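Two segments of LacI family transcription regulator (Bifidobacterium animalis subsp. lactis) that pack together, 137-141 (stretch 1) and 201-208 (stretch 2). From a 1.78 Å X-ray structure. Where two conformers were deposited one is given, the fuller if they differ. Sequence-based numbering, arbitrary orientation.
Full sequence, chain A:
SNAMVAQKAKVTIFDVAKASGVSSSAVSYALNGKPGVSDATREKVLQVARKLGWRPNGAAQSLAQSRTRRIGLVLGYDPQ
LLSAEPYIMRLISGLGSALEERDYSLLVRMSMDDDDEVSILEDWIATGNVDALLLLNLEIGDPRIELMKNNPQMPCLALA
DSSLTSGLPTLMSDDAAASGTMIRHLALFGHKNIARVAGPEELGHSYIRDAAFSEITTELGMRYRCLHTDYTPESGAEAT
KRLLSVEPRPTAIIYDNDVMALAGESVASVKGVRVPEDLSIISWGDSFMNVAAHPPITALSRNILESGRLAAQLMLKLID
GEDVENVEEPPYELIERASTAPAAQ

Stretch 1 (137-141) NLEIG
Stretch 2 (201-208) EELGHSYI

The contact between these two stretches is small, burying about 205 Å² in all, and it is centred on a glycine. Stretch 1 runs from Asn137 to Gly141 without regular secondary structure. Asn137 lies in the left-handed region (phi/psi 56/54), Leu138 to Ile140 are extended (-65/131, -100/170 and -68/129), and Gly141 turns left-handed again (66/35), a positive phi that by itself favours glycine. Stretch 2 begins with Glu201 at -70/-12 and Glu202 at -84/-3. Leu203 (-71/139) then opens a type I beta turn that ends at Ser206, with Gly204 at -62/-24 and His205 at -91/0 in its corners. The turn is closed by Ser206 N donating to Leu203 O at 3.0 Å. Ser206, Tyr207 and Ile208 (-62/-44, -78/-28, -67/-48) are helical, and the helix continues later in the chain.

The register is set by Glu139 and Gly204, whose CA atoms lie 4.0 Å apart. Such closeness depends on the missing side chain: a CB on Gly204 would point toward stretch 1 and lie only 2.1 Å from Leu138 O, a clash, and 3.2 Å from Glu139 CA. Instead, Gly204 CA sits 3.5 Å from Leu138 O in a CA-H...O contact, with an angle of 155° at the hydrogen. The carbonyl thus meets a slightly polarised C-H group. No conventional hydrogen bond joins the modelled atoms of the two stretches.

Leu138 contributes chiefly through this carbonyl. Its CB points sideways and its m,m side chain (chi -78°, -60°) leads away from stretch 2, into buried surroundings that suit an aliphatic residue. Glu139 also starts sideways, with chi1 m (-57°), chi2 t (180°) and chi3 157°; the residue is exposed, which suits a charged side chain, and its aliphatic CG passes 4.4 Å from Glu202 O. The side chain of Glu202 is modelled only to CB.

The apolar pairing lies farther along. Ile140 departs sideways, but chi1 of -90° (m, displaced from the ideal) and chi2 of 169° (t) bring its end nearer, placing CD1 3.6 Å from Tyr207 CD2. Tyr207 points toward stretch 1 with chi1 -64° (m) and chi2 -27° in the given one of two deposited conformers. The methyl group meets the ring at its edge, near the ring plane, so this is a van der Waals contact with the ring edge rather than packing on a face. Leu203, by contrast, points its CB away from stretch 1 (m,t; -60°, -176°). Asn137 (chi1 -59°, m; chi2 -37°), His205 (66°, p; 51°), Ser206 (170°, t) and Ile208 (m,m; -63°, -65°) make no contact across the stretches.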

ATOM      1  N   ASN A 137       2.254   5.866 -15.400  1.00 30.86           N
ATOM      2  CA  ASN A 137       2.794   7.166 -15.024  1.00 37.82           C
ATOM      3  C   ASN A 137       3.439   7.903 -16.186  1.00 41.86           C
ATOM      4  O   ASN A 137       4.597   8.318 -16.111  1.00 43.78           O
ATOM      5  CB  ASN A 137       3.780   7.014 -13.866  1.00 39.57           C
ATOM      6  CG  ASN A 137       3.140   6.399 -12.647  1.00 46.44           C
ATOM      7  OD1 ASN A 137       1.980   6.677 -12.339  1.00 47.74           O
ATOM      8  ND2 ASN A 137       3.887   5.553 -11.948  1.00 49.66           N
ATOM      9  N   LEU A 138       2.675   8.058 -17.257  1.00 38.01           N
ATOM     10  CA  LEU A 138       3.147   8.764 -18.435  1.00 43.04           C
ATOM     11  C   LEU A 138       3.386  10.227 -18.085  1.00 49.23           C
ATOM     12  O   LEU A 138       2.539  10.875 -17.458  1.00 47.99           O
ATOM     13  CB  LEU A 138       2.132   8.638 -19.577  1.00 40.73           C
ATOM     14  CG  LEU A 138       2.116   7.313 -20.347  1.00 40.56           C
ATOM     15  CD1 LEU A 138       3.464   7.061 -20.999  1.00 42.47           C
ATOM     16  CD2 LEU A 138       1.726   6.115 -19.472  1.00 36.82           C
ATOM     17  N   GLU A 139       4.556  10.737 -18.455  1.00 48.65           N
ATOM     18  CA  GLU A 139       4.850  12.150 -18.281  1.00 52.99           C
ATOM     19  C   GLU A 139       4.641  12.834 -19.614  1.00 55.50           C
ATOM     20  O   GLU A 139       4.470  12.168 -20.636  1.00 54.50           O
ATOM     21  CB  GLU A 139       6.299  12.354 -17.840  1.00 56.26           C
ATOM     22  CG  GLU A 139       6.691  11.644 -16.562  1.00 61.82           C
ATOM     23  CD  GLU A 139       8.145  11.891 -16.204  1.00 76.71           C
ATOM     24  OE1 GLU A 139       8.501  11.762 -15.012  1.00 80.86           O
ATOM     25  OE2 GLU A 139       8.931  12.216 -17.122  1.00 81.11           O
ATOM     26  N   ILE A 140       4.658  14.162 -19.607  1.00 58.99           N
ATOM     27  CA  ILE A 140       4.648  14.918 -20.850  1.00 60.67           C
ATOM     28  C   ILE A 140       5.979  14.682 -21.564  1.00 61.60           C
ATOM     29  O   ILE A 140       7.045  14.812 -20.954  1.00 63.98           O
ATOM     30  CB  ILE A 140       4.406  16.422 -20.594  1.00 62.99           C
ATOM     31  CG1 ILE A 140       2.905  16.718 -20.624  1.00 62.60           C
ATOM     32  CG2 ILE A 140       5.141  17.283 -21.618  1.00 64.25           C
ATOM     33  CD1 ILE A 140       2.535  18.099 -20.132  1.00 65.30           C
ATOM     34  N   GLY A 141       5.911  14.300 -22.841  1.00 59.23           N
ATOM     35  CA  GLY A 141       7.106  14.025 -23.625  1.00 59.13           C
ATOM     36  C   GLY A 141       7.895  12.818 -23.143  1.00 58.12           C
ATOM     37  O   GLY A 141       9.128  12.802 -23.204  1.00 59.49           O
ATOM     38  N   GLU A 201       4.555  19.247  -9.667  1.00 37.01           N
ATOM     39  CA  GLU A 201       4.154  19.795 -10.960  1.00 47.10           C
ATOM     40  C   GLU A 201       4.681  18.985 -12.148  1.00 49.86           C
ATOM     41  O   GLU A 201       4.249  19.193 -13.285  1.00 54.00           O
ATOM     42  CB  GLU A 201       4.595  21.256 -11.077  1.00 53.79           C
ATOM     43  N   GLU A 202       5.605  18.059 -11.885  1.00 50.88           N
ATOM     44  CA  GLU A 202       6.233  17.264 -12.948  1.00 58.96           C
ATOM     45  C   GLU A 202       5.406  16.039 -13.370  1.00 58.79           C
ATOM     46  O   GLU A 202       5.783  15.315 -14.292  1.00 61.57           O
ATOM     47  CB  GLU A 202       7.648  16.836 -12.536  1.00 58.47           C
ATOM     48  N   LEU A 203       4.282  15.813 -12.692  1.00 51.04           N
ATOM     49  CA  LEU A 203       3.368  14.733 -13.059  1.00 46.52           C
ATOM     50  C   LEU A 203       2.650  15.036 -14.369  1.00 46.22           C
ATOM     51  O   LEU A 203       2.234  16.169 -14.612  1.00 45.84           O
ATOM     52  CB  LEU A 203       2.339  14.502 -11.957  1.00 44.15           C
ATOM     53  CG  LEU A 203       2.935  14.116 -10.607  1.00 51.67           C
ATOM     54  CD1 LEU A 203       1.827  13.820  -9.619  1.00 53.70           C
ATOM     55  CD2 LEU A 203       3.851  12.924 -10.765  1.00 51.59           C
ATOM     56  N   GLY A 204       2.511  14.019 -15.216  1.00 39.00           N
ATOM     57  CA  GLY A 204       1.842  14.183 -16.494  1.00 35.22           C
ATOM     58  C   GLY A 204       0.386  14.596 -16.360  1.00 34.56           C
ATOM     59  O   GLY A 204      -0.175  15.179 -17.286  1.00 47.41           O
ATOM     60  N   HIS A 205      -0.234  14.296 -15.224  1.00 25.66           N
ATOM     61  CA  HIS A 205      -1.634  14.679 -15.024  1.00 30.68           C
ATOM     62  C   HIS A 205      -1.806  16.051 -14.369  1.00 36.66           C
ATOM     63  O   HIS A 205      -2.934  16.503 -14.138  1.00 32.29           O
ATOM     64  CB  HIS A 205      -2.425  13.601 -14.266  1.00 33.94           C
ATOM     65  CG  HIS A 205      -1.981  13.381 -12.851  1.00 33.56           C
ATOM     66  ND1 HIS A 205      -1.837  14.404 -11.937  1.00 46.02           N
ATOM     67  CD2 HIS A 205      -1.677  12.242 -12.181  1.00 40.79           C
ATOM     68  CE1 HIS A 205      -1.447  13.911 -10.776  1.00 38.95           C
ATOM     69  NE2 HIS A 205      -1.343  12.599 -10.898  1.00 42.05           N
ATOM     70  N   SER A 206      -0.690  16.704 -14.063  1.00 38.38           N
ATOM     71  CA  SER A 206      -0.730  17.982 -13.358  1.00 38.87           C
ATOM     72  C   SER A 206      -1.458  19.066 -14.152  1.00 37.79           C
ATOM     73  O   SER A 206      -2.287  19.791 -13.605  1.00 37.84           O
ATOM     74  CB  SER A 206       0.682  18.448 -13.018  1.00 48.23           C
ATOM     75  OG  SER A 206       0.664  19.783 -12.556  1.00 52.99           O
ATOM     76  N   TYR A 207      -1.179  19.150 -15.445  0.52 35.90           N
ATOM     77  CA  TYR A 207      -1.762  20.203 -16.268  0.52 39.06           C
ATOM     78  C   TYR A 207      -3.210  19.937 -16.674  0.52 37.38           C
ATOM     79  O   TYR A 207      -3.977  20.873 -16.895  0.52 34.35           O
ATOM     80  CB  TYR A 207      -0.883  20.457 -17.489  0.52 43.83           C
ATOM     81  CG  TYR A 207       0.478  20.978 -17.102  0.52 49.35           C
ATOM     82  CD1 TYR A 207       0.654  21.680 -15.918  0.52 48.21           C
ATOM     83  CD2 TYR A 207       1.586  20.764 -17.906  0.52 51.92           C
ATOM     84  CE1 TYR A 207       1.886  22.160 -15.551  0.52 48.01           C
ATOM     85  CE2 TYR A 207       2.828  21.245 -17.545  0.52 50.73           C
ATOM     86  CZ  TYR A 207       2.968  21.941 -16.363  0.52 50.02           C
ATOM     87  OH  TYR A 207       4.191  22.430 -15.978  0.52 55.42           O
ATOM     88  N   ILE A 208      -3.577  18.663 -16.773  1.00 35.83           N
ATOM     89  CA  ILE A 208      -4.957  18.277 -17.047  1.00 36.21           C
ATOM     90  C   ILE A 208      -5.828  18.663 -15.862  1.00 32.91           C
ATOM     91  O   ILE A 208      -6.901  19.263 -16.022  1.00 28.78           O
ATOM     92  CB  ILE A 208      -5.089  16.749 -17.243  1.00 39.36           C
ATOM     93  CG1 ILE A 208      -4.296  16.285 -18.470  1.00 47.01           C
ATOM     94  CG2 ILE A 208      -6.561  16.345 -17.329  1.00 36.05           C
ATOM     95  CD1 ILE A 208      -4.810  16.827 -19.781  1.00 50.55           C
TER